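Local coordinates for protein peptidase, M20/M25/M40 family (Staphylococcus aureus, PDB 4EWT) that probably hydrolyses amide bonds of N-acylated amino acids or related substrates at a dinuclear manganese centre, as a member of the M20 metallopeptidase family, at residues A81-A93 / P360-S372. Numbering follows the deposited sequence.
Sequences ALPITEDTGLSFA and PHHHPKFNISEKS. With MN (manganese (II) ion), chain E.
L82 lays CD1 over one face of the H362 imidazole, a CH-pi contact 5° off the ring normal. CD1 stands 3.5 Å from the ring centroid. A branched aliphatic tip suits this place because it packs on the flat ring without competing for its nitrogens. I84 continues the apolar patch: CG2, turned to P364 by lying anti to the backbone N, comes nearest P364 CA at 3.9 Å.

The hydrogen bond joining the two loops is D87 N to P364 O (3.0 Å), with the donor tilted 33° from the carbonyl plane. Proline suits the accepting side, having a carbonyl to offer but no N-H. Farther along, L90 CD2 packs against N367 ND2 at 3.4 Å. F92 CZ approaches E370 OE2 (4.1 Å), the planes of ring and carboxylate nearly parallel; that carboxylate is held by salt bridges to R20 and R21 of helix 13-25.

H362 binds manganese through NE2 (2.5 Å) with the metal in the ring plane, and L82, over one ring face, probably helps hold this ligand's orientation. E139, C103 and a water also bind this ion. C103 bridges to the second manganese: two metals sharing one ligand are typical of M20 enzymes, the bridging cysteine as in their amidohydrolase branch.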
# COMPACT_ATOMS: atom_id res chain seq x y z
N ALA A 81 -28.56 -19.45 22.97
CA ALA A 81 -28.52 -19.78 21.54
C ALA A 81 -28.08 -18.57 20.71
O ALA A 81 -27.69 -17.55 21.28
CB ALA A 81 -29.88 -20.28 21.09
N LEU A 82 -28.17 -18.68 19.38
CA LEU A 82 -27.66 -17.65 18.46
C LEU A 82 -28.73 -17.13 17.49
O LEU A 82 -29.71 -17.83 17.22
CB LEU A 82 -26.49 -18.22 17.66
CG LEU A 82 -25.17 -18.46 18.40
CD1 LEU A 82 -24.41 -19.59 17.74
CD2 LEU A 82 -24.34 -17.18 18.42
N PRO A 83 -28.55 -15.89 16.95
CA PRO A 83 -29.47 -15.33 15.96
C PRO A 83 -29.26 -15.93 14.55
O PRO A 83 -28.75 -15.25 13.66
CB PRO A 83 -29.13 -13.83 15.97
CG PRO A 83 -27.68 -13.79 16.35
CD PRO A 83 -27.50 -14.92 17.34
N ILE A 84 -29.65 -17.19 14.38
CA ILE A 84 -29.40 -17.94 13.15
C ILE A 84 -30.65 -18.73 12.75
O ILE A 84 -31.26 -19.40 13.59
CB ILE A 84 -28.19 -18.91 13.33
CG1 ILE A 84 -26.88 -18.11 13.44
CG2 ILE A 84 -28.11 -19.92 12.19
CD1 ILE A 84 -25.80 -18.82 14.21
N THR A 85 -30.98 -18.71 11.48
CA THR A 85 -32.12 -19.42 10.97
C THR A 85 -31.76 -20.85 10.69
O THR A 85 -30.94 -21.11 9.84
CB THR A 85 -32.59 -18.75 9.70
OG1 THR A 85 -33.21 -17.52 10.05
CG2 THR A 85 -33.57 -19.61 9.01
N GLU A 86 -32.37 -21.79 11.42
CA GLU A 86 -31.99 -23.20 11.36
C GLU A 86 -32.39 -23.85 10.04
O GLU A 86 -33.50 -23.66 9.54
CB GLU A 86 -32.54 -23.99 12.55
CG GLU A 86 -32.14 -25.48 12.56
CD GLU A 86 -32.30 -26.16 13.92
OE1 GLU A 86 -32.75 -25.51 14.89
OE2 GLU A 86 -31.96 -27.36 14.00
N ASP A 87 -31.51 -24.69 9.52
CA ASP A 87 -31.65 -25.27 8.23
C ASP A 87 -31.46 -26.74 8.10
O ASP A 87 -31.40 -27.31 7.04
CB ASP A 87 -30.92 -24.44 7.22
CG ASP A 87 -31.70 -24.24 5.99
OD1 ASP A 87 -32.84 -23.74 6.09
OD2 ASP A 87 -31.17 -24.59 4.93
N THR A 88 -31.08 -27.28 9.23
CA THR A 88 -31.31 -28.64 9.56
C THR A 88 -32.77 -28.62 9.16
O THR A 88 -33.42 -27.59 9.28
CB THR A 88 -31.12 -28.79 11.09
OG1 THR A 88 -29.99 -28.00 11.49
CG2 THR A 88 -30.80 -30.13 11.39
N GLY A 89 -33.31 -29.67 8.60
CA GLY A 89 -32.78 -30.99 8.68
C GLY A 89 -33.75 -31.72 9.63
O GLY A 89 -34.38 -32.71 9.28
N LEU A 90 -33.85 -31.22 10.85
CA LEU A 90 -34.32 -32.03 11.96
C LEU A 90 -35.72 -31.79 12.43
O LEU A 90 -36.20 -30.67 12.47
CB LEU A 90 -33.35 -31.90 13.14
CG LEU A 90 -31.87 -32.00 12.91
CD1 LEU A 90 -31.13 -31.42 14.05
CD2 LEU A 90 -31.33 -33.32 12.58
N SER A 91 -36.37 -32.87 12.85
CA SER A 91 -37.75 -32.79 13.35
C SER A 91 -37.89 -31.85 14.55
O SER A 91 -38.94 -31.24 14.75
CB SER A 91 -38.26 -34.18 13.72
N PHE A 92 -36.83 -31.77 15.35
CA PHE A 92 -36.79 -30.91 16.54
C PHE A 92 -36.03 -29.60 16.29
O PHE A 92 -35.48 -29.00 17.22
CB PHE A 92 -36.17 -31.66 17.73
CG PHE A 92 -34.87 -32.36 17.41
CD1 PHE A 92 -34.87 -33.65 16.88
CD2 PHE A 92 -33.66 -31.74 17.66
CE1 PHE A 92 -33.68 -34.30 16.58
CE2 PHE A 92 -32.46 -32.39 17.37
CZ PHE A 92 -32.47 -33.67 16.83
N ALA A 93 -36.01 -29.16 15.03
CA ALA A 93 -35.40 -27.89 14.67
C ALA A 93 -36.16 -26.76 15.34
O ALA A 93 -37.38 -26.85 15.53
CB ALA A 93 -35.37 -27.70 13.14
N PRO A 360 -19.36 -26.55 10.48
CA PRO A 360 -18.79 -25.92 11.67
C PRO A 360 -19.85 -25.23 12.53
O PRO A 360 -21.01 -25.12 12.12
CB PRO A 360 -17.83 -24.87 11.08
CG PRO A 360 -18.47 -24.48 9.79
CD PRO A 360 -19.15 -25.72 9.27
N HIS A 361 -19.43 -24.77 13.71
CA HIS A 361 -20.30 -24.04 14.64
C HIS A 361 -20.80 -22.71 14.08
O HIS A 361 -20.11 -22.06 13.28
CB HIS A 361 -19.57 -23.80 15.97
CG HIS A 361 -19.33 -25.05 16.75
ND1 HIS A 361 -18.54 -26.08 16.29
CD2 HIS A 361 -19.78 -25.44 17.97
CE1 HIS A 361 -18.52 -27.05 17.19
NE2 HIS A 361 -19.26 -26.68 18.22
N HIS A 362 -22.00 -22.32 14.51
CA HIS A 362 -22.69 -21.10 14.05
C HIS A 362 -23.27 -21.18 12.62
O HIS A 362 -23.98 -20.27 12.20
CB HIS A 362 -21.76 -19.88 14.11
CG HIS A 362 -21.43 -19.44 15.50
ND1 HIS A 362 -21.50 -18.12 15.90
CD2 HIS A 362 -21.03 -20.14 16.59
CE1 HIS A 362 -21.15 -18.02 17.17
NE2 HIS A 362 -20.86 -19.23 17.61
N HIS A 363 -22.98 -22.25 11.90
CA HIS A 363 -23.55 -22.49 10.56
C HIS A 363 -25.02 -22.96 10.67
O HIS A 363 -25.34 -23.73 11.58
CB HIS A 363 -22.69 -23.53 9.83
CG HIS A 363 -23.01 -23.69 8.38
ND1 HIS A 363 -22.25 -23.12 7.38
CD2 HIS A 363 -23.99 -24.37 7.75
CE1 HIS A 363 -22.76 -23.44 6.20
NE2 HIS A 363 -23.81 -24.20 6.40
N PRO A 364 -25.91 -22.50 9.76
CA PRO A 364 -27.32 -22.93 9.76
C PRO A 364 -27.54 -24.45 9.69
O PRO A 364 -28.62 -24.93 10.08
CB PRO A 364 -27.88 -22.28 8.49
CG PRO A 364 -27.06 -21.06 8.31
CD PRO A 364 -25.68 -21.41 8.79
N LYS A 365 -26.55 -25.19 9.20
CA LYS A 365 -26.67 -26.64 9.06
C LYS A 365 -25.92 -27.42 10.15
O LYS A 365 -25.87 -28.66 10.12
CB LYS A 365 -26.24 -27.11 7.65
CG LYS A 365 -24.75 -27.40 7.49
CD LYS A 365 -24.50 -28.58 6.56
CE LYS A 365 -24.40 -28.14 5.12
NZ LYS A 365 -24.09 -29.30 4.25
N PHE A 366 -25.37 -26.69 11.13
CA PHE A 366 -24.66 -27.27 12.28
C PHE A 366 -25.38 -28.48 12.86
O PHE A 366 -26.58 -28.41 13.15
CB PHE A 366 -24.48 -26.19 13.36
CG PHE A 366 -23.90 -26.69 14.66
CD1 PHE A 366 -22.53 -26.80 14.83
CD2 PHE A 366 -24.74 -27.04 15.71
CE1 PHE A 366 -21.99 -27.25 16.03
CE2 PHE A 366 -24.21 -27.50 16.92
CZ PHE A 366 -22.84 -27.60 17.08
N ASN A 367 -24.65 -29.58 13.03
CA ASN A 367 -25.18 -30.79 13.65
C ASN A 367 -24.08 -31.62 14.31
O ASN A 367 -22.94 -31.64 13.85
CB ASN A 367 -25.95 -31.65 12.64
CG ASN A 367 -26.99 -32.57 13.29
OD1 ASN A 367 -26.94 -32.86 14.50
ND2 ASN A 367 -27.94 -33.04 12.49
N ILE A 368 -24.45 -32.30 15.40
CA ILE A 368 -23.53 -33.12 16.16
C ILE A 368 -24.01 -34.58 16.28
O ILE A 368 -25.21 -34.85 16.18
CB ILE A 368 -23.31 -32.53 17.58
CG1 ILE A 368 -24.65 -32.37 18.31
CG2 ILE A 368 -22.55 -31.20 17.49
CD1 ILE A 368 -24.57 -31.73 19.69
N SER A 369 -23.09 -35.49 16.45
CA SER A 369 -23.42 -36.81 16.85
C SER A 369 -23.91 -36.78 18.28
O SER A 369 -23.26 -36.24 19.14
CB SER A 369 -22.20 -37.67 16.78
OG SER A 369 -22.32 -38.65 17.75
N GLU A 370 -25.08 -37.36 18.52
CA GLU A 370 -25.73 -37.26 19.83
C GLU A 370 -25.10 -38.17 20.88
O GLU A 370 -25.49 -38.12 22.06
CB GLU A 370 -27.24 -37.51 19.71
CG GLU A 370 -28.01 -36.28 19.22
CD GLU A 370 -29.51 -36.50 19.14
OE1 GLU A 370 -29.94 -37.50 18.54
OE2 GLU A 370 -30.26 -35.64 19.66
N LYS A 371 -24.12 -38.97 20.48
CA LYS A 371 -23.40 -39.80 21.44
C LYS A 371 -22.26 -39.04 22.11
O LYS A 371 -21.53 -39.60 22.93
CB LYS A 371 -22.94 -41.12 20.83
CG LYS A 371 -21.87 -41.01 19.78
CD LYS A 371 -21.75 -42.33 19.01
CE LYS A 371 -22.96 -42.58 18.11
NZ LYS A 371 -23.00 -43.99 17.62
N SER A 372 -22.10 -37.76 21.75
CA SER A 372 -21.24 -36.85 22.49
C SER A 372 -21.84 -36.54 23.87
O SER A 372 -21.11 -36.18 24.79
CB SER A 372 -21.05 -35.54 21.72
OG SER A 372 -22.29 -34.88 21.50
MN MN E . -20.54 -20.29 19.86
O HOH W 1 -19.52 -20.14 22.06